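Local atomic coordinates of nitrophorin Cim l NP (PDB entry 2IMQ), a protein that carries nitric oxide by means of its heme and delivers it to the victim during feeding, causing vasodilation. Residues M84-Y89 against G116-S121; K77-E82 against T104-V109; A41-G46 against F131-M136; Y148-R153 against L166-D171. One frame throughout, in Å; residues are numbered along the deposited sequence.

Contact 1 (M84-Y89 against G116-S121); sequences MGLTVY and GGIVTS. With HEM (protoporphyrin IX containing Fe), chain B.
Thr120 OG1 sits at the interface of the two sheets of the beta-sandwich, 3.9 Å from Leu86 CD2, and it is held by two polar partners, a water and the hydroxyl of Thr104. The water lies 2.8 Å from Thr120 OG1 and donates to Leu86 O, so it bridges sheets that share no direct hydrogen bond here. Strands 84-89 and 116-121 face each other almost parallel, at 9°. Otherwise the contact is apolar. Leu86 CD2 packs 3.8 Å from Ile118 CG2, the two side chains running alongside in opposite directions, while Val88 CG2 and Thr120 CG2 meet tip to tip. Over the glycine pair, Met84 SD rests 3.6 Å from Gly117 CA, and a bend at chi3 (-81°) carries CE to within 3.7 Å of Gly117 N. Thr87 and Tyr89 face the heme: Thr87 OG1 approaches its propionate carbon CAA, and Tyr89 OH donates a 2.6 Å hydrogen bond to propionate oxygen O2A, which lies at the edge of the tyrosine ring, in its plane.

Contact 2 (K77-E82 against T104-V109); sequences KNTITE and TIIVTV. With HEM (protoporphyrin IX containing Fe), chain B.
This is the margin of the beta-sandwich beside the heme, where the outermost strand of one sheet, 73-80, faces the outermost strand of the other, 103-108, through Thr79, Thr104 and Ile106. The axes of 77-80 and 104-108 come no nearer than 9.2 Å and run nearly parallel, and no hydrogen bond joins the two segments. Thr79 makes contact with both branches. Its OG1 meets Thr104 CG2 tip to tip at 3.5 Å, and its CG2 packs against Ile106 CD1, also at 3.5 Å. Further along, Thr81 CG2 touches Ile106 CG2. At the other end, Lys77 CG lies 3.5 Å from Thr104 OG1, a hydroxyl whose hydrogen-bond partner is Thr120. The lysine then curls back over its own strand, bent at chi2 (70°) and again at chi4 (46°), which brings NZ to Thr79 OG1 and, over 2.7 Å, to Asn78 O; it donates to both, approaching the latter from above the carbonyl plane. Asn78 and Ile80 turn to the heme. Ile80 CD1 approaches methyl CMD at 3.3 Å, and Asn78 ND2, hydrogen-bonded to Thr87 OG1, comes within 3.6 Å of propionate carbon CAA.

Contact 3 (A41-G46 against F131-M136); sequences AVAVQG and FTTSRM. With HEM (protoporphyrin IX containing Fe), chain B.
This is a buried face-to-face contact of two central strands of the beta-sandwich, with Ala41 and Ala43 of one sheet lying against Phe131 and Thr133 of the other. Segments 41-46 and 131-135 run almost parallel, at 8°, and at Ala43 and Thr133 the CA atoms are 6.4 Å apart. Ala41 CB packs 3.6 Å from Phe131 CD2, on a ring that also meets Phe167 of the next strand. Ala43 CB touches Thr133 OG1 at 3.5 Å. With OG1 anti to the backbone N (chi1 -164°), that hydroxyl bonds to Ile169 O within its own sheet and accepts from a water that also donates to Val44 O, linking the sheets.

Toward the end of the strands the packing becomes polar. The extended Gln45 crosses Arg135 at about a right angle, its CD 3.4 Å from Arg135 CG, with amide and guanidinium planes 45° apart. The two side-chain ends are not bonded directly. Instead, one water takes a weak bond from Gln45 NE2, donates to Met136 O and lies over one face of the guanidinium, offset toward its rim. Arg135 NH1 bonds to Ser115 OG. On the heme side of 41-46, Val44 CG1 lies 3.6 Å from methyl CMB. A further water, in the guanidinium plane, accepts from Arg135 NE at 3.0 Å and donates to Gly46 O.

Contact 4 (Y148-R153 against L166-D171); sequences YAYDTR and LFWIGD
The long connection between the parallel neighbours 127-135 and 165-169 folds back over the outer face of their sheet, and here its residues Ala149 and Tyr150 lie against the indole of Trp168. Trp168 projects away from the sandwich interior, with CG anti to the backbone N (chi1 -166°). Tyr150 CD1 comes within 3.5 Å of Trp168 CH2. The Tyr150 ring and the six-membered ring of Trp168 have planes 18° apart but are slid so far, with centroids 5.4 Å apart, that they barely overlap. Ala149, at the centre of an inverse gamma turn, brings its O to 3.5 Å from Trp168 CZ2, and that oxygen also bonds to Ser134 OG, which in turn is the partner of Trp168 NE1. Asp151 O approaches the indole at its edge, near the ring plane. The Asp151 side chain turns back along its own chain. OD1 takes Arg153 N on its anti lone pair, closing an Asx turn. A side-on salt bridge adds Arg153 NE, 2.9 Å from OD1 on the syn side but tilted out of the carboxylate plane, and Arg153 NH2, which meets OD2 from above that plane. Three N-H groups would be expected to favour the ionised carboxylate, and the same OD1 serves both turn and salt bridge.

Overall arrangement
Contacts 1, 2 and 3 all join the same two sheets, stepping inward from the margin. Contact 2 pairs the outermost strands and is partly exposed, contact 1 pairs their neighbours, and contact 3, whose centre lies about 5 Å from the centre of the chain, pairs the next. All three have nearly parallel strands, lack direct hydrogen bonds between their segments and touch the heme on one flank. Contacts 1 and 3 are buried and bridge the sheets with water, whereas contact 2 relies on van der Waals packing. Contact 4 is also buried, but it covers the outer face of the second sheet with a loop. It adjoins contact 3 through Thr133-Ile169 and Ser134-Ala149 hydrogen bonds, and adds aromatic packing across the contact and a salt bridge within its loop.

Contact 1 (M84-Y89 against G116-S121)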
# COMPACT_ATOMS: atom_id res chain seq x y z
N MET A 84 -1.83 -9.46 7.15
CA MET A 84 -2.19 -8.22 6.43
C MET A 84 -3.22 -7.40 7.22
O MET A 84 -4.05 -7.95 7.93
CB MET A 84 -2.80 -8.48 5.07
CG MET A 84 -1.89 -9.16 4.03
SD MET A 84 -2.73 -9.53 2.56
CE MET A 84 -3.51 -11.02 3.09
N GLY A 85 -3.19 -6.10 7.03
CA GLY A 85 -4.20 -5.20 7.56
C GLY A 85 -4.47 -4.13 6.50
O GLY A 85 -3.54 -3.59 5.88
N LEU A 86 -5.75 -3.81 6.28
CA LEU A 86 -6.11 -2.74 5.38
C LEU A 86 -7.24 -1.95 6.02
O LEU A 86 -8.27 -2.52 6.40
CB LEU A 86 -6.63 -3.26 4.04
CG LEU A 86 -7.06 -2.25 2.97
CD1 LEU A 86 -5.92 -1.32 2.53
CD2 LEU A 86 -7.68 -2.99 1.80
N THR A 87 -7.06 -0.64 6.08
CA THR A 87 -8.07 0.27 6.62
C THR A 87 -8.30 1.36 5.60
O THR A 87 -7.34 1.93 5.07
CB THR A 87 -7.61 0.85 7.95
OG1 THR A 87 -7.23 -0.21 8.84
CG2 THR A 87 -8.74 1.62 8.61
N VAL A 88 -9.58 1.73 5.39
CA VAL A 88 -9.93 2.82 4.52
C VAL A 88 -10.79 3.82 5.30
O VAL A 88 -11.77 3.40 5.92
CB VAL A 88 -10.67 2.33 3.25
CG1 VAL A 88 -10.94 3.47 2.36
CG2 VAL A 88 -9.80 1.29 2.51
N TYR A 89 -10.41 5.08 5.23
CA TYR A 89 -11.15 6.19 5.83
C TYR A 89 -11.59 7.13 4.74
O TYR A 89 -10.91 7.33 3.72
CB TYR A 89 -10.23 6.98 6.78
CG TYR A 89 -9.65 6.22 7.90
CD1 TYR A 89 -8.39 5.66 7.78
CD2 TYR A 89 -10.32 6.04 9.09
CE1 TYR A 89 -7.82 4.97 8.82
CE2 TYR A 89 -9.75 5.35 10.14
CZ TYR A 89 -8.47 4.81 10.01
OH TYR A 89 -7.91 4.08 11.02
N GLY A 116 -2.21 -13.79 0.15
CA GLY A 116 -3.38 -13.45 -0.61
C GLY A 116 -3.52 -11.95 -0.61
O GLY A 116 -2.54 -11.27 -0.85
N GLY A 117 -4.72 -11.47 -0.34
CA GLY A 117 -4.93 -10.09 -0.27
C GLY A 117 -6.31 -9.73 0.19
O GLY A 117 -7.16 -10.60 0.52
N ILE A 118 -6.54 -8.43 0.22
CA ILE A 118 -7.81 -7.78 0.69
C ILE A 118 -8.17 -6.73 -0.32
O ILE A 118 -7.29 -5.96 -0.75
CB ILE A 118 -7.61 -7.13 2.03
CG1 ILE A 118 -7.06 -8.11 3.09
CG2 ILE A 118 -8.96 -6.49 2.57
CD1 ILE A 118 -6.57 -7.48 4.32
N VAL A 119 -9.46 -6.65 -0.67
CA VAL A 119 -9.91 -5.54 -1.47
C VAL A 119 -11.11 -4.88 -0.78
O VAL A 119 -12.07 -5.56 -0.50
CB VAL A 119 -10.39 -5.95 -2.88
CG1 VAL A 119 -10.60 -4.75 -3.71
CG2 VAL A 119 -9.45 -6.84 -3.55
N THR A 120 -11.03 -3.60 -0.56
CA THR A 120 -12.15 -2.81 -0.01
C THR A 120 -12.55 -1.81 -1.04
O THR A 120 -11.73 -1.05 -1.56
CB THR A 120 -11.70 -2.13 1.30
OG1 THR A 120 -11.50 -3.12 2.30
CG2 THR A 120 -12.74 -1.15 1.84
N SER A 121 -13.87 -1.76 -1.33
CA SER A 121 -14.40 -0.91 -2.37
C SER A 121 -15.63 -0.14 -1.85
O SER A 121 -16.33 -0.60 -1.00
CB SER A 121 -14.84 -1.73 -3.60
OG SER A 121 -13.75 -2.47 -4.14
CHA HEM B . -6.43 -2.08 13.76
CHB HEM B . -2.62 0.15 11.75
CHC HEM B . 0.33 -3.01 13.86
CHD HEM B . -3.38 -5.44 15.61
C1A HEM B . -5.68 -1.17 13.06
C2A HEM B . -6.18 -0.03 12.34
C3A HEM B . -5.10 0.56 11.75
C4A HEM B . -3.92 -0.18 12.12
CMA HEM B . -5.12 1.82 10.91
CAA HEM B . -7.64 0.47 12.23
CBA HEM B . -7.74 1.55 13.34
CGA HEM B . -9.15 2.10 13.45
O1A HEM B . -9.99 1.44 14.06
O2A HEM B . -9.41 3.24 13.00
C1B HEM B . -1.51 -0.51 12.16
C2B HEM B . -0.15 -0.14 11.83
C3B HEM B . 0.67 -1.00 12.41
C4B HEM B . -0.13 -1.94 13.15
CMB HEM B . 0.04 1.05 10.96
CAB HEM B . 2.19 -1.06 12.35
CBB HEM B . 2.92 0.02 12.03
C1C HEM B . -0.37 -3.95 14.57
C2C HEM B . 0.17 -5.09 15.26
C3C HEM B . -0.88 -5.72 15.80
C4C HEM B . -2.08 -5.08 15.35
CMC HEM B . 1.64 -5.40 15.53
CAC HEM B . -0.84 -6.97 16.67
CBC HEM B . -0.32 -8.11 16.23
C1D HEM B . -4.53 -4.78 15.23
C2D HEM B . -5.86 -5.27 15.48
C3D HEM B . -6.79 -4.23 14.95
C4D HEM B . -5.96 -3.20 14.38
CMD HEM B . -6.25 -6.56 16.20
CAD HEM B . -8.32 -4.35 15.00
CBD HEM B . -8.70 -4.20 16.46
CGD HEM B . -10.17 -3.95 16.60
O1D HEM B . -10.63 -3.82 17.78
O2D HEM B . -10.86 -3.91 15.54
NA HEM B . -4.30 -1.24 12.94
NB HEM B . -1.46 -1.63 12.95
NC HEM B . -1.73 -3.99 14.62
ND HEM B . -4.63 -3.57 14.55
FE HEM B . -3.02 -2.54 13.89
O HOH W 1 -10.56 -3.19 4.94

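Contact 2 (K77-E82 against T104-V109)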
# COMPACT_ATOMS: atom_id res chain seq x y z
N LYS A 77 -13.83 0.77 6.61
CA LYS A 77 -13.56 -0.61 6.97
C LYS A 77 -12.12 -0.77 7.46
O LYS A 77 -11.19 -0.13 6.96
CB LYS A 77 -13.73 -1.52 5.73
CG LYS A 77 -13.75 -3.01 6.05
CD LYS A 77 -15.04 -3.43 6.79
CE LYS A 77 -15.04 -4.96 7.13
NZ LYS A 77 -13.81 -5.58 7.72
N ASN A 78 -11.94 -1.62 8.47
CA ASN A 78 -10.65 -2.27 8.79
C ASN A 78 -10.79 -3.73 8.61
O ASN A 78 -11.80 -4.33 9.06
CB ASN A 78 -10.24 -1.99 10.24
CG ASN A 78 -9.08 -2.83 10.71
OD1 ASN A 78 -9.26 -3.84 11.40
ND2 ASN A 78 -7.88 -2.48 10.26
N THR A 79 -9.79 -4.35 7.97
CA THR A 79 -9.79 -5.77 7.77
C THR A 79 -8.42 -6.26 8.16
O THR A 79 -7.43 -5.72 7.68
CB THR A 79 -10.03 -6.11 6.31
OG1 THR A 79 -11.26 -5.55 5.88
CG2 THR A 79 -10.13 -7.61 6.12
N ILE A 80 -8.33 -7.27 9.00
CA ILE A 80 -7.08 -7.92 9.32
C ILE A 80 -7.11 -9.42 9.12
O ILE A 80 -8.13 -10.12 9.34
CB ILE A 80 -6.58 -7.57 10.74
CG1 ILE A 80 -7.55 -8.09 11.80
CG2 ILE A 80 -6.31 -6.08 10.87
CD1 ILE A 80 -7.07 -7.86 13.25
N THR A 81 -5.97 -9.92 8.69
CA THR A 81 -5.68 -11.35 8.65
C THR A 81 -4.47 -11.60 9.53
O THR A 81 -4.02 -10.71 10.26
CB THR A 81 -5.44 -11.86 7.23
OG1 THR A 81 -4.23 -11.30 6.71
CG2 THR A 81 -6.53 -11.42 6.28
N GLU A 82 -3.90 -12.78 9.50
CA GLU A 82 -2.70 -12.97 10.29
C GLU A 82 -1.51 -12.11 9.81
O GLU A 82 -0.70 -11.72 10.64
CB GLU A 82 -2.32 -14.44 10.36
CG GLU A 82 -2.90 -15.14 11.59
CD GLU A 82 -2.25 -14.63 12.86
OE1 GLU A 82 -1.05 -14.93 13.08
OE2 GLU A 82 -2.92 -13.90 13.61
N THR A 104 -15.95 -5.52 1.11
CA THR A 104 -14.57 -6.02 1.21
C THR A 104 -14.54 -7.50 0.94
O THR A 104 -15.47 -8.24 1.34
CB THR A 104 -14.04 -5.77 2.62
OG1 THR A 104 -13.82 -4.37 2.80
CG2 THR A 104 -12.66 -6.38 2.82
N ILE A 105 -13.55 -7.96 0.19
CA ILE A 105 -13.27 -9.36 0.06
C ILE A 105 -11.87 -9.66 0.58
O ILE A 105 -10.98 -8.81 0.58
CB ILE A 105 -13.38 -9.86 -1.43
CG1 ILE A 105 -12.29 -9.24 -2.30
CG2 ILE A 105 -14.83 -9.66 -1.99
CD1 ILE A 105 -11.85 -10.14 -3.41
N ILE A 106 -11.71 -10.86 1.07
CA ILE A 106 -10.43 -11.39 1.42
C ILE A 106 -10.21 -12.59 0.51
O ILE A 106 -11.11 -13.44 0.34
CB ILE A 106 -10.42 -11.84 2.89
CG1 ILE A 106 -10.60 -10.65 3.83
CG2 ILE A 106 -9.12 -12.45 3.23
CD1 ILE A 106 -10.72 -11.00 5.29
N VAL A 107 -8.99 -12.68 -0.02
CA VAL A 107 -8.57 -13.79 -0.87
C VAL A 107 -7.40 -14.45 -0.17
O VAL A 107 -6.41 -13.79 0.20
CB VAL A 107 -8.13 -13.36 -2.28
CG1 VAL A 107 -7.49 -14.53 -3.00
CG2 VAL A 107 -9.32 -12.82 -3.07
N THR A 108 -7.42 -15.76 -0.02
CA THR A 108 -6.25 -16.42 0.51
C THR A 108 -5.86 -17.54 -0.40
O THR A 108 -6.72 -18.21 -0.98
CB THR A 108 -6.45 -16.84 1.96
OG1 THR A 108 -7.64 -17.60 2.09
CG2 THR A 108 -6.70 -15.61 2.84
N VAL A 109 -4.56 -17.76 -0.53
CA VAL A 109 -4.05 -18.62 -1.57
C VAL A 109 -3.41 -19.90 -1.00
O VAL A 109 -3.18 -20.87 -1.74
CB VAL A 109 -3.10 -17.85 -2.51
CG1 VAL A 109 -3.83 -16.70 -3.22
CG2 VAL A 109 -1.97 -17.29 -1.77
CHA HEM B . -6.43 -2.08 13.76
CHB HEM B . -2.62 0.15 11.75
CHC HEM B . 0.33 -3.01 13.86
CHD HEM B . -3.38 -5.44 15.61
C1A HEM B . -5.68 -1.17 13.06
C2A HEM B . -6.18 -0.03 12.34
C3A HEM B . -5.10 0.56 11.75
C4A HEM B . -3.92 -0.18 12.12
CMA HEM B . -5.12 1.82 10.91
CAA HEM B . -7.64 0.47 12.23
CBA HEM B . -7.74 1.55 13.34
CGA HEM B . -9.15 2.10 13.45
O1A HEM B . -9.99 1.44 14.06
O2A HEM B . -9.41 3.24 13.00
C1B HEM B . -1.51 -0.51 12.16
C2B HEM B . -0.15 -0.14 11.83
C3B HEM B . 0.67 -1.00 12.41
C4B HEM B . -0.13 -1.94 13.15
CMB HEM B . 0.04 1.05 10.96
CAB HEM B . 2.19 -1.06 12.35
CBB HEM B . 2.92 0.02 12.03
C1C HEM B . -0.37 -3.95 14.57
C2C HEM B . 0.17 -5.09 15.26
C3C HEM B . -0.88 -5.72 15.80
C4C HEM B . -2.08 -5.08 15.35
CMC HEM B . 1.64 -5.40 15.53
CAC HEM B . -0.84 -6.97 16.67
CBC HEM B . -0.32 -8.11 16.23
C1D HEM B . -4.53 -4.78 15.23
C2D HEM B . -5.86 -5.27 15.48
C3D HEM B . -6.79 -4.23 14.95
C4D HEM B . -5.96 -3.20 14.38
CMD HEM B . -6.25 -6.56 16.20
CAD HEM B . -8.32 -4.35 15.00
CBD HEM B . -8.70 -4.20 16.46
CGD HEM B . -10.17 -3.95 16.60
O1D HEM B . -10.63 -3.82 17.78
O2D HEM B . -10.86 -3.91 15.54
NA HEM B . -4.30 -1.24 12.94
NB HEM B . -1.46 -1.63 12.95
NC HEM B . -1.73 -3.99 14.62
ND HEM B . -4.63 -3.57 14.55
FE HEM B . -3.02 -2.54 13.89

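Contact 3 (A41-G46 against F131-M136)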
# COMPACT_ATOMS: atom_id res chain seq x y z
N ALA A 41 -6.03 5.50 2.94
CA ALA A 41 -5.94 4.06 3.06
C ALA A 41 -4.60 3.70 3.71
O ALA A 41 -3.57 4.30 3.34
CB ALA A 41 -6.08 3.40 1.75
N VAL A 42 -4.65 2.78 4.64
CA VAL A 42 -3.48 2.29 5.38
C VAL A 42 -3.35 0.79 5.25
O VAL A 42 -4.27 0.06 5.61
CB VAL A 42 -3.63 2.63 6.90
CG1 VAL A 42 -2.39 2.17 7.67
CG2 VAL A 42 -3.89 4.16 7.06
N ALA A 43 -2.23 0.31 4.74
CA ALA A 43 -2.02 -1.12 4.56
C ALA A 43 -0.75 -1.49 5.32
O ALA A 43 0.30 -0.83 5.24
CB ALA A 43 -1.86 -1.50 3.09
N VAL A 44 -0.83 -2.58 6.02
CA VAL A 44 0.34 -3.14 6.70
C VAL A 44 0.49 -4.62 6.39
O VAL A 44 -0.48 -5.31 6.07
CB VAL A 44 0.31 -2.97 8.21
CG1 VAL A 44 0.50 -1.60 8.56
CG2 VAL A 44 -0.95 -3.50 8.82
N GLN A 45 1.74 -5.07 6.43
CA GLN A 45 2.08 -6.44 6.32
C GLN A 45 2.92 -6.77 7.50
O GLN A 45 3.81 -6.02 7.89
CB GLN A 45 2.87 -6.70 5.03
CG GLN A 45 3.44 -8.11 4.99
CD GLN A 45 4.05 -8.49 3.70
OE1 GLN A 45 3.69 -7.99 2.63
NE2 GLN A 45 4.95 -9.45 3.81
N GLY A 46 2.68 -7.96 8.04
CA GLY A 46 3.41 -8.37 9.20
C GLY A 46 2.98 -9.73 9.71
O GLY A 46 2.63 -10.64 8.95
N PHE A 131 -9.51 -0.31 -3.14
CA PHE A 131 -8.18 -0.40 -2.51
C PHE A 131 -7.81 -1.84 -2.21
O PHE A 131 -8.56 -2.55 -1.55
CB PHE A 131 -8.15 0.39 -1.20
CG PHE A 131 -8.28 1.87 -1.40
CD1 PHE A 131 -9.54 2.45 -1.58
CD2 PHE A 131 -7.17 2.66 -1.56
CE1 PHE A 131 -9.64 3.80 -1.81
CE2 PHE A 131 -7.28 4.00 -1.79
CZ PHE A 131 -8.51 4.58 -1.93
N THR A 132 -6.66 -2.28 -2.72
CA THR A 132 -6.14 -3.60 -2.54
C THR A 132 -4.84 -3.56 -1.79
O THR A 132 -4.00 -2.72 -2.04
CB THR A 132 -5.90 -4.25 -3.92
OG1 THR A 132 -7.16 -4.38 -4.55
CG2 THR A 132 -5.27 -5.64 -3.83
N THR A 133 -4.69 -4.53 -0.92
CA THR A 133 -3.34 -4.92 -0.45
C THR A 133 -3.13 -6.43 -0.64
O THR A 133 -4.10 -7.19 -0.75
CB THR A 133 -3.08 -4.47 1.01
OG1 THR A 133 -1.67 -4.53 1.31
CG2 THR A 133 -3.77 -5.29 2.02
N SER A 134 -1.88 -6.87 -0.67
CA SER A 134 -1.58 -8.26 -0.91
C SER A 134 -0.28 -8.62 -0.26
O SER A 134 0.54 -7.76 0.09
CB SER A 134 -1.57 -8.53 -2.39
OG SER A 134 -0.55 -7.75 -3.04
N ARG A 135 -0.08 -9.92 -0.15
CA ARG A 135 1.10 -10.45 0.56
C ARG A 135 1.40 -11.82 -0.00
O ARG A 135 0.50 -12.67 -0.10
CB ARG A 135 0.81 -10.57 2.06
CG ARG A 135 1.90 -11.05 2.95
CD ARG A 135 2.20 -12.49 2.92
NE ARG A 135 2.92 -12.84 4.13
CZ ARG A 135 3.40 -14.03 4.37
NH1 ARG A 135 3.17 -14.99 3.50
NH2 ARG A 135 4.08 -14.27 5.48
N MET A 136 2.63 -12.04 -0.41
CA MET A 136 3.05 -13.34 -0.92
C MET A 136 4.43 -13.65 -0.34
O MET A 136 5.25 -12.75 -0.14
CB MET A 136 3.14 -13.33 -2.42
CG MET A 136 3.32 -14.67 -3.06
SD MET A 136 1.96 -15.77 -2.72
CE MET A 136 0.64 -14.98 -3.65
CHA HEM B . -6.43 -2.08 13.76
CHB HEM B . -2.62 0.15 11.75
CHC HEM B . 0.33 -3.01 13.86
CHD HEM B . -3.38 -5.44 15.61
C1A HEM B . -5.68 -1.17 13.06
C2A HEM B . -6.18 -0.03 12.34
C3A HEM B . -5.10 0.56 11.75
C4A HEM B . -3.92 -0.18 12.12
CMA HEM B . -5.12 1.82 10.91
CAA HEM B . -7.64 0.47 12.23
CBA HEM B . -7.74 1.55 13.34
CGA HEM B . -9.15 2.10 13.45
O1A HEM B . -9.99 1.44 14.06
O2A HEM B . -9.41 3.24 13.00
C1B HEM B . -1.51 -0.51 12.16
C2B HEM B . -0.15 -0.14 11.83
C3B HEM B . 0.67 -1.00 12.41
C4B HEM B . -0.13 -1.94 13.15
CMB HEM B . 0.04 1.05 10.96
CAB HEM B . 2.19 -1.06 12.35
CBB HEM B . 2.92 0.02 12.03
C1C HEM B . -0.37 -3.95 14.57
C2C HEM B . 0.17 -5.09 15.26
C3C HEM B . -0.88 -5.72 15.80
C4C HEM B . -2.08 -5.08 15.35
CMC HEM B . 1.64 -5.40 15.53
CAC HEM B . -0.84 -6.97 16.67
CBC HEM B . -0.32 -8.11 16.23
C1D HEM B . -4.53 -4.78 15.23
C2D HEM B . -5.86 -5.27 15.48
C3D HEM B . -6.79 -4.23 14.95
C4D HEM B . -5.96 -3.20 14.38
CMD HEM B . -6.25 -6.56 16.20
CAD HEM B . -8.32 -4.35 15.00
CBD HEM B . -8.70 -4.20 16.46
CGD HEM B . -10.17 -3.95 16.60
O1D HEM B . -10.63 -3.82 17.78
O2D HEM B . -10.86 -3.91 15.54
NA HEM B . -4.30 -1.24 12.94
NB HEM B . -1.46 -1.63 12.95
NC HEM B . -1.73 -3.99 14.62
ND HEM B . -4.63 -3.57 14.55
FE HEM B . -3.02 -2.54 13.89
O HOH W 2 -0.34 -5.97 3.26
O HOH W 3 1.82 -6.08 1.76
O HOH W 4 5.69 -11.97 2.48
O HOH W 5 3.84 -11.27 6.56

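Contact 4 (Y148-R153 against L166-D171)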
# COMPACT_ATOMS: atom_id res chain seq x y z
N TYR A 148 5.34 -13.09 -6.92
CA TYR A 148 4.80 -11.73 -6.78
C TYR A 148 3.38 -11.79 -6.16
O TYR A 148 2.61 -12.69 -6.41
CB TYR A 148 4.80 -11.02 -8.11
CG TYR A 148 6.17 -10.99 -8.78
CD1 TYR A 148 6.39 -11.61 -10.01
CD2 TYR A 148 7.25 -10.45 -8.15
CE1 TYR A 148 7.64 -11.63 -10.59
CE2 TYR A 148 8.52 -10.50 -8.72
CZ TYR A 148 8.71 -11.06 -9.93
OH TYR A 148 9.96 -11.11 -10.45
N ALA A 149 3.05 -10.75 -5.39
CA ALA A 149 1.81 -10.68 -4.65
C ALA A 149 0.68 -10.14 -5.54
O ALA A 149 0.07 -9.11 -5.28
CB ALA A 149 1.98 -9.88 -3.39
N TYR A 150 0.40 -10.88 -6.59
CA TYR A 150 -0.68 -10.62 -7.50
C TYR A 150 -1.61 -11.84 -7.55
O TYR A 150 -1.15 -12.98 -7.55
CB TYR A 150 -0.19 -10.36 -8.92
CG TYR A 150 -1.29 -9.99 -9.89
CD1 TYR A 150 -1.74 -8.71 -9.95
CD2 TYR A 150 -1.87 -10.93 -10.73
CE1 TYR A 150 -2.75 -8.36 -10.80
CE2 TYR A 150 -2.86 -10.60 -11.59
CZ TYR A 150 -3.30 -9.30 -11.66
OH TYR A 150 -4.34 -8.93 -12.50
N ASP A 151 -2.91 -11.59 -7.60
CA ASP A 151 -3.88 -12.59 -7.97
C ASP A 151 -4.97 -11.83 -8.71
O ASP A 151 -5.36 -10.71 -8.34
CB ASP A 151 -4.42 -13.22 -6.68
CG ASP A 151 -5.30 -14.44 -6.92
OD1 ASP A 151 -6.43 -14.26 -7.39
OD2 ASP A 151 -4.91 -15.58 -6.63
N THR A 152 -5.55 -12.48 -9.71
CA THR A 152 -6.52 -11.76 -10.57
C THR A 152 -7.76 -11.43 -9.77
O THR A 152 -8.43 -10.48 -10.09
CB THR A 152 -6.89 -12.57 -11.80
OG1 THR A 152 -7.28 -13.86 -11.36
CG2 THR A 152 -5.71 -12.75 -12.68
N ARG A 153 -8.07 -12.20 -8.73
CA ARG A 153 -9.23 -11.94 -7.88
C ARG A 153 -9.14 -10.65 -7.10
O ARG A 153 -10.12 -10.15 -6.60
CB ARG A 153 -9.43 -13.08 -6.90
CG ARG A 153 -9.84 -14.42 -7.57
CD ARG A 153 -9.83 -15.53 -6.58
NE ARG A 153 -8.47 -15.99 -6.28
CZ ARG A 153 -8.17 -16.94 -5.39
NH1 ARG A 153 -9.13 -17.58 -4.75
NH2 ARG A 153 -6.91 -17.28 -5.18
N LEU A 166 -8.62 2.86 -8.73
CA LEU A 166 -8.04 1.69 -8.10
C LEU A 166 -6.66 1.96 -7.61
O LEU A 166 -5.84 2.58 -8.29
CB LEU A 166 -7.98 0.51 -9.05
CG LEU A 166 -9.36 0.08 -9.59
CD1 LEU A 166 -9.48 0.64 -10.89
CD2 LEU A 166 -9.50 -1.40 -9.54
N PHE A 167 -6.41 1.49 -6.41
CA PHE A 167 -5.08 1.58 -5.76
C PHE A 167 -4.69 0.23 -5.20
O PHE A 167 -5.52 -0.47 -4.64
CB PHE A 167 -5.16 2.63 -4.63
CG PHE A 167 -5.58 3.99 -5.16
CD1 PHE A 167 -6.91 4.37 -5.18
CD2 PHE A 167 -4.64 4.86 -5.69
CE1 PHE A 167 -7.27 5.60 -5.73
CE2 PHE A 167 -5.01 6.08 -6.25
CZ PHE A 167 -6.34 6.43 -6.26
N TRP A 168 -3.43 -0.12 -5.33
CA TRP A 168 -2.93 -1.36 -4.80
C TRP A 168 -1.68 -0.95 -4.05
O TRP A 168 -0.73 -0.39 -4.61
CB TRP A 168 -2.56 -2.29 -5.95
CG TRP A 168 -2.32 -3.73 -5.58
CD1 TRP A 168 -1.65 -4.24 -4.54
CD2 TRP A 168 -2.83 -4.84 -6.29
NE1 TRP A 168 -1.68 -5.61 -4.56
CE2 TRP A 168 -2.40 -6.00 -5.64
CE3 TRP A 168 -3.60 -4.97 -7.47
CZ2 TRP A 168 -2.74 -7.24 -6.09
CZ3 TRP A 168 -3.92 -6.23 -7.90
CH2 TRP A 168 -3.50 -7.34 -7.21
N ILE A 169 -1.69 -1.23 -2.76
CA ILE A 169 -0.67 -0.74 -1.81
C ILE A 169 -0.19 -1.86 -0.92
O ILE A 169 -0.99 -2.65 -0.42
CB ILE A 169 -1.20 0.43 -0.96
CG1 ILE A 169 -2.49 0.07 -0.23
CG2 ILE A 169 -1.38 1.65 -1.86
CD1 ILE A 169 -2.92 1.21 0.75
N GLY A 170 1.12 -1.92 -0.73
CA GLY A 170 1.71 -2.92 0.13
C GLY A 170 3.03 -3.34 -0.47
O GLY A 170 3.51 -2.81 -1.47
N ASP A 171 3.61 -4.32 0.19
CA ASP A 171 4.83 -4.95 -0.27
C ASP A 171 4.42 -6.03 -1.26
O ASP A 171 3.80 -7.05 -0.87
CB ASP A 171 5.63 -5.51 0.89
CG ASP A 171 6.87 -6.25 0.47
OD1 ASP A 171 7.10 -6.38 -0.77
OD2 ASP A 171 7.61 -6.66 1.39